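PDB 4LGV: glucose-6-phosphate 1-dehydrogenase from Mycobacterium avium, which catalyses the NADP-linked oxidation of glucose 6-phosphate to 6-phosphogluconolactone, probably as the entry step of the pentose phosphate pathway. Local coordinates for residues Q373-I378 against Q479-Q484; P382-Q387 against L401-A406. All blocks are in the same frame, centred on the assembly; numbering follows the deposited sequence.

How the interactions relate
Both contacts involve the large mixed sheet, interaction 1 through strand 373-379 and interaction 2 through its neighbour 383-392; their centres are about 8 Å apart. Interaction 1 lays the C-terminal loop, 479-484, against its strand; it buries 290 Å² and is carried by side chains, an arginine over an indole with a single hydrogen bond across. Interaction 2 pairs strand 383-392 with 395-404, an outermost strand of the sheet within this chain, buries 525 Å² and is held mainly by backbone hydrogen bonds. Both are mostly buried, but in interaction 2 a partly exposed salt bridge occupies one face while the other meets a second subunit. W481 connects them through cation-pi contacts with R377 and R385.

Interaction 1: residues Q373-I378 against Q479-Q484; sequences QIVLRI and QPWLPQ
R377 and W481 meet with the arginine's end laid over the indole: CZ of R377 stands 4.0 Å from the centroid of the six-membered ring of W481 and only 3° off its normal, a cation-pi pair. The two planes are not stacked flat but inclined by 49°, so one nitrogen leads; NH1 of R377 lies 3.2 Å from CD2 of W481, at the ring fusion. The same NH1 donates to the backbone O of W481 (3.1 Å), from above the carbonyl plane. R377 starts out extended, CG anti to the backbone N, and bends at chi3 (55°), which turns the guanidinium back over the ring. The pair sits where the C-terminal loop crosses one face of the large mixed sheet of the C-terminal domain; V375 and R377, two residues apart on strand 373-379, both point toward the loop. V375 adds an apolar contact, its CG1 4.1 Å from CE3 of W481. P483 lies over the guanidinium face opposite W481, its N 3.4 Å from NH1 of R377; a proline nitrogen has no N-H, so this is packing. NE of R377 donates to the backbone O of D381, while E349 accepts from the W481 backbone N.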
ATOM      1  N   GLN A 373      10.032 -10.379 -12.468  1.00 21.16           N
ATOM      2  CA  GLN A 373       9.659 -11.705 -11.950  1.00 21.31           C
ATOM      3  C   GLN A 373      10.485 -12.094 -10.741  1.00 20.53           C
ATOM      4  O   GLN A 373      11.662 -11.793 -10.639  1.00 20.22           O
ATOM      5  CB  GLN A 373       9.880 -12.747 -13.052  1.00 22.52           C
ATOM      6  CG  GLN A 373       8.848 -12.618 -14.144  1.00 23.73           C
ATOM      7  CD  GLN A 373       9.185 -13.407 -15.395  1.00 24.16           C
ATOM      8  OE1 GLN A 373       9.407 -14.604 -15.359  1.00 24.78           O
ATOM      9  NE2 GLN A 373       9.130 -12.730 -16.518  1.00 24.67           N
ATOM     10  N   ILE A 374       9.836 -12.781  -9.822  1.00 21.26           N
ATOM     11  CA  ILE A 374      10.500 -13.427  -8.702  1.00 20.96           C
ATOM     12  C   ILE A 374      10.471 -14.911  -8.981  1.00 20.75           C
ATOM     13  O   ILE A 374       9.408 -15.465  -9.088  1.00 21.59           O
ATOM     14  CB  ILE A 374       9.768 -13.166  -7.401  1.00 20.81           C
ATOM     15  CG1 ILE A 374       9.802 -11.667  -7.087  1.00 21.64           C
ATOM     16  CG2 ILE A 374      10.420 -13.938  -6.268  1.00 20.22           C
ATOM     17  CD1 ILE A 374       8.928 -11.272  -5.916  1.00 21.42           C
ATOM     18  N   VAL A 375      11.632 -15.534  -9.096  1.00 21.40           N
ATOM     19  CA  VAL A 375      11.714 -16.959  -9.380  1.00 22.16           C
ATOM     20  C   VAL A 375      12.330 -17.717  -8.215  1.00 22.72           C
ATOM     21  O   VAL A 375      13.422 -17.415  -7.785  1.00 23.93           O
ATOM     22  CB  VAL A 375      12.541 -17.212 -10.625  1.00 22.60           C
ATOM     23  CG1 VAL A 375      12.423 -18.660 -11.038  1.00 23.05           C
ATOM     24  CG2 VAL A 375      12.074 -16.337 -11.783  1.00 22.92           C
ATOM     25  N   LEU A 376      11.619 -18.711  -7.721  1.00 23.39           N
ATOM     26  CA  LEU A 376      12.104 -19.583  -6.675  1.00 24.01           C
ATOM     27  C   LEU A 376      12.372 -20.977  -7.244  1.00 24.51           C
ATOM     28  O   LEU A 376      11.429 -21.654  -7.622  1.00 25.70           O
ATOM     29  CB  LEU A 376      11.044 -19.687  -5.563  1.00 24.65           C
ATOM     30  CG  LEU A 376      10.544 -18.366  -4.971  1.00 25.27           C
ATOM     31  CD1 LEU A 376       9.421 -18.598  -4.010  1.00 26.26           C
ATOM     32  CD2 LEU A 376      11.646 -17.631  -4.252  1.00 25.65           C
ATOM     33  N   ARG A 377      13.634 -21.392  -7.332  1.00 24.33           N
ATOM     34  CA  ARG A 377      13.952 -22.758  -7.645  1.00 25.17           C
ATOM     35  C   ARG A 377      13.898 -23.572  -6.339  1.00 25.48           C
ATOM     36  O   ARG A 377      14.633 -23.298  -5.406  1.00 23.74           O
ATOM     37  CB  ARG A 377      15.344 -22.890  -8.305  1.00 26.38           C
ATOM     38  CG  ARG A 377      15.594 -24.315  -8.794  1.00 26.91           C
ATOM     39  CD  ARG A 377      16.829 -24.495  -9.685  1.00 26.83           C
ATOM     40  NE  ARG A 377      18.013 -24.004  -9.028  1.00 26.90           N
ATOM     41  CZ  ARG A 377      18.745 -22.985  -9.447  1.00 26.96           C
ATOM     42  NH1 ARG A 377      18.461 -22.381 -10.602  1.00 27.23           N
ATOM     43  NH2 ARG A 377      19.776 -22.582  -8.724  1.00 25.98           N
ATOM     44  N   ILE A 378      12.962 -24.500  -6.276  1.00 25.37           N
ATOM     45  CA  ILE A 378      12.704 -25.317  -5.091  1.00 26.00           C
ATOM     46  C   ILE A 378      13.682 -26.479  -5.098  1.00 27.04           C
ATOM     47  O   ILE A 378      14.149 -26.894  -4.058  1.00 27.15           O
ATOM     48  CB  ILE A 378      11.261 -25.895  -5.128  1.00 26.31           C
ATOM     49  CG1 ILE A 378      10.223 -24.775  -5.208  1.00 26.51           C
ATOM     50  CG2 ILE A 378      10.960 -26.774  -3.931  1.00 26.93           C
ATOM     51  CD1 ILE A 378      10.389 -23.692  -4.182  1.00 25.59           C
ATOM     52  N   GLN A 479      11.084 -20.314 -19.987  1.00 40.95           N
ATOM     53  CA  GLN A 479      12.166 -21.289 -19.767  0.50 41.13           C
ATOM     54  C   GLN A 479      12.545 -21.251 -18.299  1.00 39.10           C
ATOM     55  O   GLN A 479      12.810 -20.184 -17.752  1.00 38.43           O
ATOM     56  CB  GLN A 479      13.428 -21.051 -20.615  0.50 43.17           C
ATOM     57  CG  GLN A 479      13.727 -22.128 -21.691  0.50 45.61           C
ATOM     58  CD  GLN A 479      14.362 -23.459 -21.191  0.50 45.77           C
ATOM     59  OE1 GLN A 479      15.056 -23.532 -20.151  0.50 45.06           O
ATOM     60  NE2 GLN A 479      14.132 -24.517 -21.967  0.50 46.59           N
ATOM     61  N   PRO A 480      12.594 -22.418 -17.653  1.00 37.56           N
ATOM     62  CA  PRO A 480      12.901 -22.425 -16.247  1.00 35.84           C
ATOM     63  C   PRO A 480      14.314 -22.038 -15.962  1.00 35.51           C
ATOM     64  O   PRO A 480      15.196 -22.273 -16.778  1.00 36.79           O
ATOM     65  CB  PRO A 480      12.688 -23.885 -15.827  1.00 36.08           C
ATOM     66  CG  PRO A 480      11.802 -24.437 -16.852  1.00 36.93           C
ATOM     67  CD  PRO A 480      12.253 -23.769 -18.122  1.00 38.27           C
ATOM     68  N   TRP A 481      14.514 -21.471 -14.777  1.00 33.59           N
ATOM     69  CA  TRP A 481      15.824 -21.147 -14.302  1.00 33.84           C
ATOM     70  C   TRP A 481      16.579 -22.385 -13.829  1.00 34.70           C
ATOM     71  O   TRP A 481      16.307 -22.904 -12.761  1.00 33.45           O
ATOM     72  CB  TRP A 481      15.704 -20.125 -13.182  1.00 32.52           C
ATOM     73  CG  TRP A 481      16.991 -19.772 -12.573  1.00 32.94           C
ATOM     74  CD1 TRP A 481      18.177 -19.604 -13.190  1.00 34.20           C
ATOM     75  CD2 TRP A 481      17.200 -19.484 -11.205  1.00 32.64           C
ATOM     76  NE1 TRP A 481      19.126 -19.243 -12.303  1.00 34.77           N
ATOM     77  CE2 TRP A 481      18.558 -19.158 -11.058  1.00 33.94           C
ATOM     78  CE3 TRP A 481      16.371 -19.481 -10.072  1.00 31.58           C
ATOM     79  CZ2 TRP A 481      19.127 -18.825  -9.799  1.00 34.19           C
ATOM     80  CZ3 TRP A 481      16.937 -19.139  -8.831  1.00 32.10           C
ATOM     81  CH2 TRP A 481      18.301 -18.836  -8.707  1.00 33.16           C
ATOM     82  N   LEU A 482      17.576 -22.802 -14.614  1.00 37.08           N
ATOM     83  CA  LEU A 482      18.390 -23.982 -14.281  1.00 38.60           C
ATOM     84  C   LEU A 482      19.639 -23.650 -13.478  1.00 40.22           C
ATOM     85  O   LEU A 482      20.243 -22.585 -13.655  1.00 40.66           O
ATOM     86  CB  LEU A 482      18.794 -24.723 -15.546  1.00 40.13           C
ATOM     87  CG  LEU A 482      17.628 -24.996 -16.519  1.00 39.89           C
ATOM     88  CD1 LEU A 482      18.128 -25.560 -17.844  1.00 41.30           C
ATOM     89  CD2 LEU A 482      16.602 -25.916 -15.889  1.00 38.50           C
ATOM     90  N   PRO A 483      20.094 -24.620 -12.654  1.00 41.67           N
ATOM     91  CA  PRO A 483      21.397 -24.502 -12.001  1.00 43.81           C
ATOM     92  C   PRO A 483      22.511 -24.383 -13.007  1.00 47.33           C
ATOM     93  O   PRO A 483      22.389 -24.920 -14.101  1.00 48.01           O
ATOM     94  CB  PRO A 483      21.553 -25.810 -11.225  1.00 44.24           C
ATOM     95  CG  PRO A 483      20.228 -26.517 -11.276  1.00 42.37           C
ATOM     96  CD  PRO A 483      19.414 -25.902 -12.370  1.00 41.17           C
ATOM     97  N   GLN A 484      23.575 -23.656 -12.627  1.00 50.76           N
ATOM     98  CA  GLN A 484      24.804 -23.442 -13.438  1.00 54.21           C
ATOM     99  C   GLN A 484      25.794 -24.603 -13.356  1.00 56.56           C
ATOM    100  O   GLN A 484      25.411 -25.761 -13.567  1.00 57.53           O
ATOM    101  CB  GLN A 484      25.495 -22.119 -13.013  1.00 54.84           C
TER

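Interaction 2: residues P382-Q387 against L401-A406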
ATOM      1  N   PRO A 382      18.439 -25.179  -4.528  1.00 31.25           N
ATOM      2  CA  PRO A 382      17.456 -24.122  -4.315  1.00 30.89           C
ATOM      3  C   PRO A 382      18.055 -22.716  -4.370  1.00 30.34           C
ATOM      4  O   PRO A 382      19.190 -22.475  -3.949  1.00 29.70           O
ATOM      5  CB  PRO A 382      16.878 -24.442  -2.937  1.00 32.17           C
ATOM      6  CG  PRO A 382      17.285 -25.844  -2.630  1.00 32.34           C
ATOM      7  CD  PRO A 382      18.526 -26.110  -3.404  1.00 31.59           C
ATOM      8  N   GLY A 383      17.263 -21.791  -4.874  1.00 30.31           N
ATOM      9  CA  GLY A 383      17.701 -20.412  -4.957  1.00 30.50           C
ATOM     10  C   GLY A 383      16.589 -19.469  -5.363  1.00 28.59           C
ATOM     11  O   GLY A 383      15.451 -19.864  -5.578  1.00 29.56           O
ATOM     12  N   MET A 384      16.935 -18.209  -5.446  1.00 29.19           N
ATOM     13  CA  MET A 384      16.009 -17.210  -5.873  1.00 29.78           C
ATOM     14  C   MET A 384      16.629 -16.368  -6.949  1.00 28.98           C
ATOM     15  O   MET A 384      17.769 -15.980  -6.877  1.00 26.53           O
ATOM     16  CB  MET A 384      15.584 -16.335  -4.712  1.00 31.42           C
ATOM     17  CG  MET A 384      14.631 -15.261  -5.196  1.00 33.97           C
ATOM     18  SD  MET A 384      14.275 -14.018  -4.004  1.00 37.15           S
ATOM     19  CE  MET A 384      15.913 -13.434  -3.603  1.00 36.71           C
ATOM     20  N   ARG A 385      15.829 -16.068  -7.953  1.00 29.66           N
ATOM     21  CA  ARG A 385      16.230 -15.118  -8.980  1.00 29.47           C
ATOM     22  C   ARG A 385      15.234 -13.987  -9.041  1.00 28.44           C
ATOM     23  O   ARG A 385      14.039 -14.209  -9.166  1.00 30.18           O
ATOM     24  CB  ARG A 385      16.359 -15.810 -10.341  1.00 30.07           C
ATOM     25  CG  ARG A 385      16.265 -14.868 -11.551  1.00 30.58           C
ATOM     26  CD  ARG A 385      16.469 -15.605 -12.887  1.00 30.49           C
ATOM     27  NE  ARG A 385      17.882 -15.870 -13.086  1.00 31.22           N
ATOM     28  CZ  ARG A 385      18.416 -16.487 -14.128  1.00 32.53           C
ATOM     29  NH1 ARG A 385      17.660 -16.961 -15.109  1.00 31.85           N
ATOM     30  NH2 ARG A 385      19.738 -16.663 -14.165  1.00 33.37           N
ATOM     31  N   LEU A 386      15.722 -12.772  -8.958  1.00 28.49           N
ATOM     32  CA  LEU A 386      14.889 -11.616  -9.232  1.00 31.16           C
ATOM     33  C   LEU A 386      15.227 -11.101 -10.657  1.00 30.07           C
ATOM     34  O   LEU A 386      16.361 -10.704 -10.920  1.00 30.41           O
ATOM     35  CB  LEU A 386      15.118 -10.580  -8.152  1.00 33.28           C
ATOM     36  CG  LEU A 386      14.416  -9.230  -8.301  1.00 41.31           C
ATOM     37  CD1 LEU A 386      12.891  -9.317  -8.300  1.00 43.47           C
ATOM     38  CD2 LEU A 386      14.836  -8.291  -7.170  1.00 42.95           C
ATOM     39  N   GLN A 387      14.237 -11.068 -11.544  1.00 28.27           N
ATOM     40  CA  GLN A 387      14.422 -10.553 -12.913  1.00 28.12           C
ATOM     41  C   GLN A 387      13.947  -9.132 -13.054  1.00 27.34           C
ATOM     42  O   GLN A 387      12.793  -8.822 -12.797  1.00 28.58           O
ATOM     43  CB  GLN A 387      13.660 -11.379 -13.924  1.00 27.64           C
ATOM     44  CG  GLN A 387      14.075 -12.822 -13.918  1.00 29.12           C
ATOM     45  CD  GLN A 387      13.453 -13.626 -15.044  1.00 31.53           C
ATOM     46  OE1 GLN A 387      12.801 -13.054 -15.920  1.00 32.80           O
ATOM     47  NE2 GLN A 387      13.622 -14.951 -15.003  1.00 31.92           N
ATOM     48  N   LEU A 401      19.244 -11.258 -10.989  1.00 33.06           N
ATOM     49  CA  LEU A 401      19.807 -11.108  -9.647  1.00 31.91           C
ATOM     50  C   LEU A 401      19.603 -12.426  -8.912  1.00 33.17           C
ATOM     51  O   LEU A 401      18.522 -12.705  -8.370  1.00 32.16           O
ATOM     52  CB  LEU A 401      19.075  -9.982  -8.907  1.00 32.81           C
ATOM     53  CG  LEU A 401      19.575  -8.528  -9.059  1.00 35.40           C
ATOM     54  CD1 LEU A 401      20.149  -8.225 -10.402  1.00 37.50           C
ATOM     55  CD2 LEU A 401      18.519  -7.475  -8.770  1.00 35.26           C
ATOM     56  N   ASP A 402      20.637 -13.245  -8.913  1.00 34.34           N
ATOM     57  CA  ASP A 402      20.577 -14.638  -8.458  1.00 34.44           C
ATOM     58  C   ASP A 402      21.241 -14.836  -7.121  1.00 35.34           C
ATOM     59  O   ASP A 402      22.308 -14.258  -6.855  1.00 36.51           O
ATOM     60  CB  ASP A 402      21.300 -15.522  -9.483  1.00 35.26           C
ATOM     61  CG  ASP A 402      20.600 -15.539 -10.826  1.00 36.31           C
ATOM     62  OD1 ASP A 402      19.464 -15.012 -10.933  1.00 36.76           O
ATOM     63  OD2 ASP A 402      21.155 -16.113 -11.781  1.00 38.90           O
ATOM     64  N   SER A 403      20.628 -15.677  -6.291  1.00 34.37           N
ATOM     65  CA  SER A 403      21.245 -16.108  -5.062  1.00 33.96           C
ATOM     66  C   SER A 403      20.701 -17.468  -4.650  1.00 34.24           C
ATOM     67  O   SER A 403      19.642 -17.905  -5.093  1.00 31.63           O
ATOM     68  CB  SER A 403      20.992 -15.112  -3.957  1.00 36.63           C
ATOM     69  OG  SER A 403      19.611 -14.991  -3.662  1.00 35.99           O
ATOM     70  N   SER A 404      21.475 -18.131  -3.818  1.00 31.52           N
ATOM     71  CA  SER A 404      21.174 -19.418  -3.287  1.00 33.59           C
ATOM     72  C   SER A 404      20.550 -19.272  -1.893  1.00 33.89           C
ATOM     73  O   SER A 404      20.760 -18.298  -1.184  1.00 33.26           O
ATOM     74  CB  SER A 404      22.462 -20.239  -3.182  1.00 34.79           C
ATOM     75  OG  SER A 404      22.843 -20.602  -4.511  1.00 36.01           O
ATOM     76  N   PHE A 405      19.765 -20.269  -1.527  1.00 34.75           N
ATOM     77  CA  PHE A 405      19.293 -20.432  -0.156  1.00 33.41           C
ATOM     78  C   PHE A 405      19.096 -21.915   0.083  1.00 32.64           C
ATOM     79  O   PHE A 405      19.011 -22.685  -0.840  1.00 34.55           O
ATOM     80  CB  PHE A 405      18.000 -19.629   0.142  1.00 32.22           C
ATOM     81  CG  PHE A 405      16.775 -20.130  -0.559  1.00 30.78           C
ATOM     82  CD1 PHE A 405      15.978 -21.084   0.005  1.00 31.35           C
ATOM     83  CD2 PHE A 405      16.362 -19.551  -1.714  1.00 32.86           C
ATOM     84  CE1 PHE A 405      14.813 -21.502  -0.612  1.00 30.90           C
ATOM     85  CE2 PHE A 405      15.212 -19.986  -2.362  1.00 32.11           C
ATOM     86  CZ  PHE A 405      14.446 -20.978  -1.803  1.00 30.66           C
ATOM     87  N   ALA A 406      19.010 -22.296   1.337  1.00 35.06           N
ATOM     88  CA  ALA A 406      18.887 -23.688   1.765  1.00 35.88           C
ATOM     89  C   ALA A 406      20.055 -24.521   1.211  1.00 37.10           C
ATOM     90  O   ALA A 406      21.186 -24.002   1.102  1.00 43.47           O
ATOM     91  CB  ALA A 406      17.510 -24.264   1.397  1.00 35.29           C
TER
HETATM   92  O   HOH W   1      21.362 -22.112  -5.906  1.00 35.01           O
HETATM   93  O   HOH W   2      18.369 -13.757  -5.794  1.00 35.16           O
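R385 and D402 run side by side from a non-hydrogen-bonded pair of the antiparallel hairpin formed by strands 383-392 and 395-404. From CB outward, the arginine follows one carboxylate oxygen: CB and CG of R385 each lie 3.3 Å from OD1 of D402, and CD stays 3.6 Å from it. The chain is extended through chi2 and bends at chi3 (-77°), after which NE donates to OD1 of D402 at 2.8 Å, the N-H...O angle being 173°. CZ lies almost equally far from both oxygens, 3.6 Å from OD2 of D402, and NH2 completes the pair on the syn lone pair of OD2 (2.8 Å). Guanidinium and carboxylate are nearly coplanar (24° apart), a side-on, two-nitrogen salt bridge. Between the strands, M384 pairs with S403 and L386 with L401, each through two backbone bonds, with M384 N to S403 O the shortest at 2.7 Å. Water 2 donates to M384 O and L401 O and accepts from S403 OG. At the far end, G383 brings its CA to 3.2 Å from S403 O, and the F405 ring lies against the glycine's backbone, with P382 CB over one ring face. The side chains of M384, L386, L401 and S403 point to the opposite face from the salt bridge and pack on a second subunit, L386 and L401 each meeting their own counterparts. R385 also makes a cation-pi contact with W481; D402 probably offsets part of its charge, and the two N-H...O bonds would hold the guanidinium against rotation beside the indole.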